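Local coordinates for competence/damage-inducible protein CinA (Agrobacterium tumefaciens, PDB 2A9S), which is of unknown function, though it belongs to the CinA family named for bacterial competence and DNA damage induction, at residues T19-L24 against A100-A105; G36-G41 against E149-T154; A127-A130 against N134-H137; M140-I145 against V155-E160. One frame throughout, in Å; residues are numbered along the deposited sequence.

Contact 1. Residues T19-L24 against A100-A105; sequences TDFTPL and ANFAVA
Phe102 is held through its main chain by hydrogen bonds to Met27 and Ser29, and from this fixed root its ring reaches across to Phe21 on the helix. No polar bond links the two segments themselves; the join is wholly aromatic, with just 78 Å² buried on both sides together. One flank of each ring does the touching. Phe21 CE2 lies 3.4 Å from Phe102 CD2, and Phe21 CZ stands 3.8 Å from Phe102 CE2. The ring of Phe102 offers its rim, with Phe21 CE2 close to its plane, whereas Phe102 CD2 arrives at the Phe21 ring on a slant. With centroids 5.4 Å apart and planes inclined at 59°, the pair is neither a stack nor a T-shape. Both CG atoms sit opposite their own carbonyl carbons (chi1 -76° at Phe21, -54° at Phe102), which sends the rings across a backbone gap that is 10.0 Å between Phe21 CA and Asn101 CA. Asn101 OD1, just ahead of the strand, accepts a hydrogen bond from Met27 N. Around the pair, Leu165 and Asn166 of helix 147-167 touch Phe102, Asn166 and Val52 meet Phe21, and Leu26 lies against Phe102, so the buried rings fill the junction where the C-terminal part of helix 8-24, the start of strand 102-108 and the end of helix 147-167 converge.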
loop_
_atom_site.group_PDB
_atom_site.type_symbol
_atom_site.label_atom_id
_atom_site.label_comp_id
_atom_site.label_asym_id
_atom_site.label_seq_id
_atom_site.Cartn_x
_atom_site.Cartn_y
_atom_site.Cartn_z
ATOM N N THR A 19 4.333 -0.627 19.104
ATOM C CA THR A 19 4.868 -0.719 20.455
ATOM C C THR A 19 4.630 -2.113 21.077
ATOM O O THR A 19 5.525 -2.689 21.679
ATOM C CB THR A 19 4.314 0.418 21.333
ATOM O OG1 THR A 19 4.608 1.685 20.704
ATOM C CG2 THR A 19 4.982 0.388 22.689
ATOM N N ASP A 20 3.424 -2.642 20.889
ATOM C CA ASP A 20 3.025 -3.944 21.434
ATOM C C ASP A 20 3.679 -5.107 20.691
ATOM O O ASP A 20 4.171 -6.062 21.317
ATOM C CB ASP A 20 1.497 -4.091 21.409
ATOM C CG ASP A 20 0.804 -3.442 22.615
ATOM O OD1 ASP A 20 1.471 -3.066 23.620
ATOM O OD2 ASP A 20 -0.440 -3.332 22.562
ATOM N N PHE A 21 3.673 -5.045 19.353
ATOM C CA PHE A 21 4.063 -6.203 18.570
ATOM C C PHE A 21 5.580 -6.382 18.612
ATOM O O PHE A 21 6.077 -7.501 18.482
ATOM C CB PHE A 21 3.579 -6.074 17.127
ATOM C CG PHE A 21 2.098 -6.327 16.950
ATOM C CD1 PHE A 21 1.205 -6.151 17.994
ATOM C CD2 PHE A 21 1.603 -6.704 15.712
ATOM C CE1 PHE A 21 -0.166 -6.372 17.805
ATOM C CE2 PHE A 21 0.234 -6.924 15.520
ATOM C CZ PHE A 21 -0.642 -6.755 16.558
ATOM N N THR A 22 6.313 -5.290 18.787
ATOM C CA THR A 22 7.790 -5.406 18.735
ATOM C C THR A 22 8.330 -6.382 19.822
ATOM O O THR A 22 9.037 -7.340 19.478
ATOM C CB THR A 22 8.513 -4.032 18.754
ATOM O OG1 THR A 22 8.168 -3.257 17.572
ATOM C CG2 THR A 22 10.032 -4.251 18.790
ATOM N N PRO A 23 8.030 -6.140 21.124
ATOM C CA PRO A 23 8.546 -7.083 22.145
ATOM C C PRO A 23 7.944 -8.482 22.083
ATOM O O PRO A 23 8.552 -9.431 22.587
ATOM C CB PRO A 23 8.188 -6.409 23.481
ATOM C CG PRO A 23 6.997 -5.524 23.157
ATOM C CD PRO A 23 7.323 -5.002 21.745
ATOM N N LEU A 24 6.768 -8.593 21.481
ATOM C CA LEU A 24 6.151 -9.877 21.231
ATOM C C LEU A 24 6.729 -10.630 20.015
ATOM O O LEU A 24 6.446 -11.823 19.826
ATOM C CB LEU A 24 4.619 -9.705 21.125
ATOM C CG LEU A 24 3.849 -9.331 22.413
ATOM C CD1 LEU A 24 2.410 -8.919 22.109
ATOM C CD2 LEU A 24 3.882 -10.501 23.382
ATOM N N ALA A 100 4.068 -12.923 8.081
ATOM C CA ALA A 100 3.423 -12.275 9.220
ATOM C C ALA A 100 2.751 -13.292 10.129
ATOM O O ALA A 100 2.381 -14.387 9.705
ATOM C CB ALA A 100 2.392 -11.261 8.757
ATOM N N ASN A 101 2.593 -12.902 11.385
ATOM C CA ASN A 101 1.709 -13.590 12.307
ATOM C C ASN A 101 0.226 -13.255 12.147
ATOM O O ASN A 101 -0.621 -14.104 12.429
ATOM C CB ASN A 101 2.120 -13.289 13.736
ATOM C CG ASN A 101 3.586 -13.543 13.970
ATOM O OD1 ASN A 101 4.432 -12.670 13.767
ATOM N ND2 ASN A 101 3.900 -14.774 14.374
ATOM N N PHE A 102 -0.078 -12.005 11.750
ATOM C CA PHE A 102 -1.472 -11.542 11.577
ATOM C C PHE A 102 -1.620 -10.864 10.221
ATOM O O PHE A 102 -0.675 -10.222 9.750
ATOM C CB PHE A 102 -1.850 -10.486 12.633
ATOM C CG PHE A 102 -1.613 -10.912 14.075
ATOM C CD1 PHE A 102 -2.186 -12.072 14.584
ATOM C CD2 PHE A 102 -0.825 -10.126 14.910
ATOM C CE1 PHE A 102 -1.958 -12.468 15.915
ATOM C CE2 PHE A 102 -0.589 -10.502 16.234
ATOM C CZ PHE A 102 -1.161 -11.668 16.746
ATOM N N ALA A 103 -2.793 -10.983 9.602
ATOM C CA ALA A 103 -3.084 -10.184 8.401
ATOM C C ALA A 103 -4.405 -9.463 8.623
ATOM O O ALA A 103 -5.305 -9.968 9.334
ATOM C CB ALA A 103 -3.134 -11.031 7.143
ATOM N N VAL A 104 -4.504 -8.258 8.087
ATOM C CA VAL A 104 -5.785 -7.553 8.073
ATOM C C VAL A 104 -6.122 -7.262 6.615
ATOM O O VAL A 104 -5.248 -6.817 5.852
ATOM C CB VAL A 104 -5.757 -6.239 8.933
ATOM C CG1 VAL A 104 -4.625 -5.277 8.481
ATOM C CG2 VAL A 104 -7.195 -5.573 8.984
ATOM N N ALA A 105 -7.393 -7.479 6.258
ATOM C CA ALA A 105 -7.884 -7.305 4.893
ATOM C C ALA A 105 -9.128 -6.420 4.898
ATOM O O ALA A 105 -9.977 -6.569 5.776
ATOM C CB ALA A 105 -8.234 -8.674 4.285
#

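Contact 2. Residues G36-G41 against E149-T154; sequences GGLIAG and EIRLAT
Gly36 brings its backbone N to 3.8 Å from Arg151 NH1, slanting onto the guanidinium without bonding to it; its positive phi (60°) is readily adopted by glycine. Gly37 follows as the N-cap residue of helix 38-43. Leu38 then makes the main contact: its CD1 lies over one face of the guanidinium, 3.4 Å from Arg151 NH2 and 3.9 Å from Arg151 CZ, the two side chains crossing at about a right angle. A bend at chi3 (52°) turns the flat group toward this methyl. Further on, the N-H groups of Ile39 and Ala40 bond to the carboxylate of Glu32, which holds the first turn in place. The polar nitrogens of the guanidinium are bonded elsewhere: NH1 bonds to Cys34 O and to Thr44 OG1 of the second subunit, and NE forms a salt bridge with Glu45 of that subunit. The salt bridge probably balances this buried charge across the subunit interface, while Leu38 covers a face. Three residues beyond Arg151, Thr154 OG1 bonds to Ile150 O (2.9 Å) from above the carbonyl plane. The contact thus wedges the start of helix 38-43 against the first turns of helix 147-167, where the second subunit packs on both.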
loop_
_atom_site.group_PDB
_atom_site.type_symbol
_atom_site.label_atom_id
_atom_site.label_comp_id
_atom_site.label_asym_id
_atom_site.label_seq_id
_atom_site.Cartn_x
_atom_site.Cartn_y
_atom_site.Cartn_z
ATOM N N GLY A 36 -6.545 1.557 -0.350
ATOM C CA GLY A 36 -5.503 1.824 -1.372
ATOM C C GLY A 36 -4.046 1.899 -0.888
ATOM O O GLY A 36 -3.189 2.470 -1.580
ATOM N N GLY A 37 -3.758 1.320 0.279
ATOM C CA GLY A 37 -2.405 1.354 0.836
ATOM C C GLY A 37 -2.282 2.185 2.111
ATOM O O GLY A 37 -1.218 2.183 2.736
ATOM N N LEU A 38 -3.339 2.921 2.483
ATOM C CA LEU A 38 -3.292 3.791 3.664
ATOM C C LEU A 38 -3.189 3.033 4.983
ATOM O O LEU A 38 -2.763 3.625 5.966
ATOM C CB LEU A 38 -4.489 4.740 3.734
ATOM C CG LEU A 38 -4.612 5.709 2.558
ATOM C CD1 LEU A 38 -5.861 6.622 2.728
ATOM C CD2 LEU A 38 -3.311 6.530 2.431
ATOM N N ILE A 39 -3.572 1.747 5.011
ATOM C CA ILE A 39 -3.409 1.011 6.275
ATOM C C ILE A 39 -1.912 0.762 6.517
ATOM O O ILE A 39 -1.391 1.086 7.609
ATOM C CB ILE A 39 -4.207 -0.332 6.330
ATOM C CG1 ILE A 39 -5.719 -0.093 6.157
ATOM C CG2 ILE A 39 -3.895 -1.048 7.679
ATOM C CD1 ILE A 39 -6.507 -1.366 6.129
ATOM N N ALA A 40 -1.230 0.169 5.517
ATOM C CA ALA A 40 0.239 0.053 5.576
ATOM C C ALA A 40 0.859 1.445 5.767
ATOM O O ALA A 40 1.826 1.575 6.525
ATOM C CB ALA A 40 0.790 -0.631 4.334
ATOM N N GLY A 41 0.295 2.462 5.099
ATOM C CA GLY A 41 0.792 3.844 5.197
ATOM C C GLY A 41 0.771 4.330 6.652
ATOM O O GLY A 41 1.762 4.841 7.182
ATOM N N GLU A 149 -12.965 10.388 4.003
ATOM C CA GLU A 149 -13.604 10.061 5.287
ATOM C C GLU A 149 -13.836 8.556 5.513
ATOM O O GLU A 149 -13.503 8.029 6.589
ATOM C CB GLU A 149 -14.908 10.852 5.438
ATOM C CG GLU A 149 -14.673 12.368 5.529
ATOM C CD GLU A 149 -14.539 13.136 4.170
ATOM O OE1 GLU A 149 -14.359 12.559 3.074
ATOM O OE2 GLU A 149 -14.611 14.390 4.203
ATOM N N ILE A 150 -14.367 7.867 4.496
ATOM C CA ILE A 150 -14.582 6.409 4.567
ATOM C C ILE A 150 -13.249 5.647 4.637
ATOM O O ILE A 150 -13.109 4.701 5.404
ATOM C CB ILE A 150 -15.463 5.903 3.370
ATOM C CG1 ILE A 150 -16.904 6.432 3.513
ATOM C CG2 ILE A 150 -15.465 4.368 3.271
ATOM C CD1 ILE A 150 -17.715 6.476 2.214
ATOM N N ARG A 151 -12.291 6.073 3.824
ATOM C CA ARG A 151 -10.962 5.461 3.838
ATOM C C ARG A 151 -10.289 5.579 5.213
ATOM O O ARG A 151 -9.743 4.600 5.760
ATOM C CB ARG A 151 -10.100 6.033 2.706
ATOM C CG ARG A 151 -10.583 5.487 1.344
ATOM C CD ARG A 151 -10.207 6.439 0.191
ATOM N NE ARG A 151 -8.815 6.846 0.110
ATOM C CZ ARG A 151 -7.851 6.185 -0.543
ATOM N NH1 ARG A 151 -8.088 4.980 -1.108
ATOM N NH2 ARG A 151 -6.643 6.727 -0.612
ATOM N N LEU A 152 -10.362 6.768 5.803
ATOM C CA LEU A 152 -9.725 6.956 7.109
ATOM C C LEU A 152 -10.497 6.186 8.189
ATOM O O LEU A 152 -9.886 5.601 9.085
ATOM C CB LEU A 152 -9.578 8.438 7.454
ATOM C CG LEU A 152 -8.555 9.152 6.548
ATOM C CD1 LEU A 152 -8.590 10.641 6.844
ATOM C CD2 LEU A 152 -7.151 8.550 6.729
ATOM N N ALA A 153 -11.829 6.178 8.105
ATOM C CA ALA A 153 -12.663 5.417 9.034
ATOM C C ALA A 153 -12.297 3.927 8.968
ATOM O O ALA A 153 -12.188 3.242 10.008
ATOM C CB ALA A 153 -14.162 5.592 8.670
ATOM N N THR A 154 -12.053 3.460 7.748
ATOM C CA THR A 154 -11.633 2.068 7.543
ATOM C C THR A 154 -10.257 1.776 8.165
ATOM O O THR A 154 -10.065 0.727 8.827
ATOM C CB THR A 154 -11.666 1.682 6.030
ATOM O OG1 THR A 154 -13.010 1.819 5.546
ATOM C CG2 THR A 154 -11.209 0.206 5.799
#

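Contact 3. Residues A127-A130 against N134-H137; sequences ATKA and NVLH
Lys129 sets its CG opposite the backbone N (chi1 -173°) and runs extended from there, while Val135 turns CG2 to the side of its own backbone N; these two rotations bring the lysine methylenes across the valine methyl at a slant, with Lys129 CG 3.6 Å from Val135 CG2. On the other face of the sheet, Thr128 places OG1 between its N and carbonyl carbon (chi1 56°), and the oxygen comes to 3.5 Å from Leu136 CB. No polar partner for this buried hydroxyl is present in the model. The backbones pair antiparallel. Thr128 and Leu136 form the hydrogen-bonded pair, with Thr128 N to Leu136 O at 2.8 Å and Leu136 N to Thr128 O at 2.9 Å, each N-H lying in the carbonyl plane of its acceptor. Ala130 N adds a bond to Asn134 O (3.0 Å), which it meets nearly head-on. The non-hydrogen-bonded pair Lys129-Val135 falls between them, and Ala127-His137 flanks Thr128-Leu136 on the other side; CA-H...O contacts accompany the pairing, such as Val135 CA to Thr128 O at 3.3 Å. His137 NE2 is bonded to His125 ND1 on the same hairpin. Helix 84-96 packs on the face carrying Ala127, Lys129, Val135 and His137, and helix 147-167 on that of Thr128 and Leu136. Strand 135-141 is an edge strand of the sheet within this chain, with strand 123-130 linking it to strand 102-108.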
loop_
_atom_site.group_PDB
_atom_site.type_symbol
_atom_site.label_atom_id
_atom_site.label_comp_id
_atom_site.label_asym_id
_atom_site.label_seq_id
_atom_site.Cartn_x
_atom_site.Cartn_y
_atom_site.Cartn_z
ATOM N N ALA A 127 -11.552 -8.003 7.804
ATOM C CA ALA A 127 -11.269 -9.321 8.396
ATOM C C ALA A 127 -9.820 -9.319 8.847
ATOM O O ALA A 127 -8.939 -8.802 8.147
ATOM C CB ALA A 127 -11.520 -10.436 7.397
ATOM N N THR A 128 -9.575 -9.895 10.017
ATOM C CA THR A 128 -8.205 -10.151 10.456
ATOM C C THR A 128 -8.034 -11.640 10.744
ATOM O O THR A 128 -8.949 -12.274 11.301
ATOM C CB THR A 128 -7.835 -9.332 11.702
ATOM O OG1 THR A 128 -8.782 -9.604 12.748
ATOM C CG2 THR A 128 -7.857 -7.844 11.405
ATOM N N LYS A 129 -6.884 -12.200 10.374
ATOM C CA LYS A 129 -6.624 -13.623 10.649
ATOM C C LYS A 129 -5.255 -13.849 11.305
ATOM O O LYS A 129 -4.318 -13.095 11.065
ATOM C CB LYS A 129 -6.786 -14.448 9.382
ATOM C CG LYS A 129 -6.711 -15.963 9.606
ATOM C CD LYS A 129 -7.064 -16.735 8.366
ATOM C CE LYS A 129 -7.015 -18.229 8.692
ATOM N NZ LYS A 129 -7.622 -19.030 7.602
ATOM N N ALA A 130 -5.180 -14.846 12.190
ATOM C CA ALA A 130 -3.926 -15.232 12.861
ATOM C C ALA A 130 -3.544 -16.638 12.415
ATOM O O ALA A 130 -4.393 -17.395 11.957
ATOM C CB ALA A 130 -4.099 -15.217 14.353
ATOM N N ASN A 134 -7.570 -18.284 14.276
ATOM C CA ASN A 134 -8.530 -17.275 14.775
ATOM C C ASN A 134 -8.808 -16.174 13.723
ATOM O O ASN A 134 -7.871 -15.597 13.161
ATOM C CB ASN A 134 -8.038 -16.665 16.089
ATOM C CG ASN A 134 -9.152 -15.976 16.882
ATOM O OD1 ASN A 134 -10.345 -16.223 16.665
ATOM N ND2 ASN A 134 -8.759 -15.091 17.802
ATOM N N VAL A 135 -10.091 -15.942 13.420
ATOM C CA VAL A 135 -10.505 -14.889 12.483
ATOM C C VAL A 135 -11.490 -13.933 13.150
ATOM O O VAL A 135 -12.396 -14.369 13.872
ATOM C CB VAL A 135 -11.157 -15.474 11.207
ATOM C CG1 VAL A 135 -11.612 -14.357 10.275
ATOM C CG2 VAL A 135 -10.184 -16.397 10.479
ATOM N N LEU A 136 -11.336 -12.633 12.909
ATOM C CA LEU A 136 -12.354 -11.653 13.310
ATOM C C LEU A 136 -12.856 -10.937 12.062
ATOM O O LEU A 136 -12.052 -10.609 11.189
ATOM C CB LEU A 136 -11.760 -10.609 14.255
ATOM C CG LEU A 136 -11.148 -11.157 15.535
ATOM C CD1 LEU A 136 -10.521 -10.008 16.312
ATOM C CD2 LEU A 136 -12.236 -11.907 16.343
ATOM N N HIS A 137 -14.166 -10.728 11.971
ATOM C CA HIS A 137 -14.755 -9.957 10.856
ATOM C C HIS A 137 -15.751 -8.919 11.366
ATOM O O HIS A 137 -16.509 -9.177 12.297
ATOM C CB HIS A 137 -15.382 -10.872 9.785
ATOM C CG HIS A 137 -16.361 -10.176 8.873
ATOM N ND1 HIS A 137 -17.718 -10.149 9.129
ATOM C CD2 HIS A 137 -16.185 -9.492 7.714
ATOM C CE1 HIS A 137 -18.337 -9.503 8.153
ATOM N NE2 HIS A 137 -17.432 -9.084 7.289
#

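Contact 4. Residues M140-I145 against V155-E160; sequences MRYGDI and VRTALE
Tyr142 OH and Thr157 OG1 share a short hydrogen bond of 2.6 Å in which either hydroxyl could be the donor. The threonine oxygen lies at the rim of the phenol, in the plane of the ring, and Thr157 CB follows it to 3.2 Å from Tyr142 OH. Beside this bond Met140 meets Thr157 tip to tip: its CE comes to 4.0 Å from Thr157 OG1, and its CG to 4.1 Å from Thr157 CG2. The methionine gets there by folding at both chi2 (-62°) and chi3 (-75°), and its CB sits 3.5 Å above one face of the Tyr142 ring, toward the rim. In the next shell, Thr157 OG1 also bonds to Ala153 O one turn back in its helix, so this oxygen has two polar partners, Tyr142 OH and Ala153 O. The tyrosine touches Ala153, Thr154 and Val124. Its backbone is hydrogen-bonded to Gly122, as that of Met140 is to Val124, so Met140 pairs with strand 123-130 and Tyr142 with the residue just before it, while Thr157 packs on Leu126. This is a beta-alpha unit: the chain leaves the end of strand 135-141, turns, and lays helix 147-167 back over the sheet. With helix 84-96 covering the other face, the fold is layered as an alpha/beta/alpha sandwich.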
loop_
_atom_site.group_PDB
_atom_site.type_symbol
_atom_site.label_atom_id
_atom_site.label_comp_id
_atom_site.label_asym_id
_atom_site.label_seq_id
_atom_site.Cartn_x
_atom_site.Cartn_y
_atom_site.Cartn_z
ATOM N N MET A 140 -18.860 -2.866 8.469
ATOM C CA MET A 140 -19.095 -1.480 8.836
ATOM C C MET A 140 -19.930 -0.808 7.771
ATOM O O MET A 140 -19.852 -1.162 6.580
ATOM C CB MET A 140 -17.785 -0.725 9.046
ATOM C CG MET A 140 -16.846 -1.420 10.034
ATOM S SD MET A 140 -17.548 -1.560 11.724
ATOM C CE MET A 140 -17.388 0.076 12.282
ATOM N N ARG A 141 -20.742 0.145 8.227
ATOM C CA ARG A 141 -21.544 1.001 7.340
ATOM C C ARG A 141 -21.306 2.427 7.780
ATOM O O ARG A 141 -21.976 2.955 8.667
ATOM C CB ARG A 141 -23.018 0.609 7.417
ATOM C CG ARG A 141 -23.251 -0.721 6.736
ATOM C CD ARG A 141 -24.579 -1.396 7.099
ATOM N NE ARG A 141 -24.658 -2.641 6.343
ATOM C CZ ARG A 141 -25.167 -2.761 5.113
ATOM N NH1 ARG A 141 -25.679 -1.722 4.478
ATOM N NH2 ARG A 141 -25.168 -3.944 4.511
ATOM N N TYR A 142 -20.303 3.054 7.196
ATOM C CA TYR A 142 -19.888 4.362 7.655
ATOM C C TYR A 142 -20.806 5.455 7.110
ATOM O O TYR A 142 -20.765 6.577 7.577
ATOM C CB TYR A 142 -18.440 4.638 7.217
ATOM C CG TYR A 142 -17.411 3.677 7.799
ATOM C CD1 TYR A 142 -17.120 3.673 9.179
ATOM C CD2 TYR A 142 -16.711 2.800 6.973
ATOM C CE1 TYR A 142 -16.153 2.807 9.707
ATOM C CE2 TYR A 142 -15.744 1.952 7.483
ATOM C CZ TYR A 142 -15.473 1.951 8.848
ATOM O OH TYR A 142 -14.512 1.100 9.334
ATOM N N GLY A 143 -21.619 5.113 6.111
ATOM C CA GLY A 143 -22.509 6.096 5.483
ATOM C C GLY A 143 -21.883 6.804 4.304
ATOM O O GLY A 143 -20.698 6.627 4.007
ATOM N N ASP A 144 -22.675 7.633 3.636
ATOM C CA ASP A 144 -22.206 8.332 2.460
ATOM C C ASP A 144 -21.516 9.625 2.926
ATOM O O ASP A 144 -22.017 10.736 2.690
ATOM C CB ASP A 144 -23.404 8.608 1.558
ATOM C CG ASP A 144 -23.017 9.092 0.169
ATOM O OD1 ASP A 144 -21.836 9.006 -0.251
ATOM O OD2 ASP A 144 -23.949 9.564 -0.526
ATOM N N ILE A 145 -20.356 9.478 3.570
ATOM C CA ILE A 145 -19.714 10.601 4.261
ATOM C C ILE A 145 -18.470 11.206 3.602
ATOM O O ILE A 145 -17.868 12.161 4.142
ATOM C CB ILE A 145 -19.329 10.240 5.702
ATOM C CG1 ILE A 145 -18.428 8.990 5.725
ATOM C CG2 ILE A 145 -20.582 10.073 6.559
ATOM C CD1 ILE A 145 -17.726 8.789 7.097
ATOM N N VAL A 155 -9.310 2.690 7.964
ATOM C CA VAL A 155 -7.966 2.553 8.563
ATOM C C VAL A 155 -8.100 2.410 10.076
ATOM O O VAL A 155 -7.543 1.471 10.669
ATOM C CB VAL A 155 -6.996 3.730 8.181
ATOM C CG1 VAL A 155 -5.719 3.652 9.020
ATOM C CG2 VAL A 155 -6.658 3.744 6.644
ATOM N N ARG A 156 -8.880 3.312 10.692
ATOM C CA ARG A 156 -9.118 3.241 12.130
ATOM C C ARG A 156 -9.628 1.842 12.563
ATOM O O ARG A 156 -9.047 1.164 13.440
ATOM C CB ARG A 156 -10.106 4.329 12.556
ATOM C CG ARG A 156 -10.404 4.244 14.090
ATOM C CD ARG A 156 -11.362 5.327 14.542
ATOM N NE ARG A 156 -10.788 6.646 14.341
ATOM C CZ ARG A 156 -11.218 7.511 13.425
ATOM N NH1 ARG A 156 -12.268 7.193 12.664
ATOM N NH2 ARG A 156 -10.619 8.700 13.281
ATOM N N THR A 157 -10.713 1.388 11.951
ATOM C CA THR A 157 -11.287 0.098 12.350
ATOM C C THR A 157 -10.291 -1.049 12.133
ATOM O O THR A 157 -10.207 -1.948 12.969
ATOM C CB THR A 157 -12.599 -0.173 11.593
ATOM O OG1 THR A 157 -13.483 0.955 11.755
ATOM C CG2 THR A 157 -13.266 -1.469 12.097
ATOM N N ALA A 158 -9.561 -1.018 11.010
ATOM C CA ALA A 158 -8.544 -2.026 10.679
ATOM C C ALA A 158 -7.504 -2.130 11.810
ATOM O O ALA A 158 -7.148 -3.242 12.269
ATOM C CB ALA A 158 -7.876 -1.646 9.372
ATOM N N LEU A 159 -7.049 -0.969 12.282
ATOM C CA LEU A 159 -6.039 -0.925 13.352
ATOM C C LEU A 159 -6.606 -1.421 14.683
ATOM O O LEU A 159 -5.942 -2.198 15.382
ATOM C CB LEU A 159 -5.424 0.480 13.464
ATOM C CG LEU A 159 -4.704 0.969 12.172
ATOM C CD1 LEU A 159 -4.077 2.320 12.455
ATOM C CD2 LEU A 159 -3.640 -0.019 11.614
ATOM N N GLU A 160 -7.841 -1.024 14.994
ATOM C CA GLU A 160 -8.575 -1.535 16.168
ATOM C C GLU A 160 -8.645 -3.057 16.177
ATOM O O GLU A 160 -8.381 -3.704 17.208
ATOM C CB GLU A 160 -9.987 -0.931 16.223
ATOM C CG GLU A 160 -9.954 0.562 16.566
ATOM C CD GLU A 160 -11.320 1.236 16.397
ATOM O OE1 GLU A 160 -12.246 0.613 15.814
ATOM O OE2 GLU A 160 -11.466 2.390 16.859
#

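How the contacts relate
From the N terminus, segment 19-24 opens contact 1 and 36-41 opens contact 2 before 100-105 closes the first, so these two loops cross. Contact 3 then opens and closes locally as a hairpin, nested inside the long loop of contact 2. Segment 140-145, next in sequence, starts contact 4; 149-154 closes contact 2 and 155-160 closes contact 4, a second crossing along one helix. Contacts 1 and 3 meet through neighbouring strands, with Ala103 and Ala105 probably hydrogen-bonded to Lys129 and Ala127. Contacts 2 and 4 lie side by side on helix 147-167, whose Ala158 also packs on Val104 of contact 1, tying helix and sheet together.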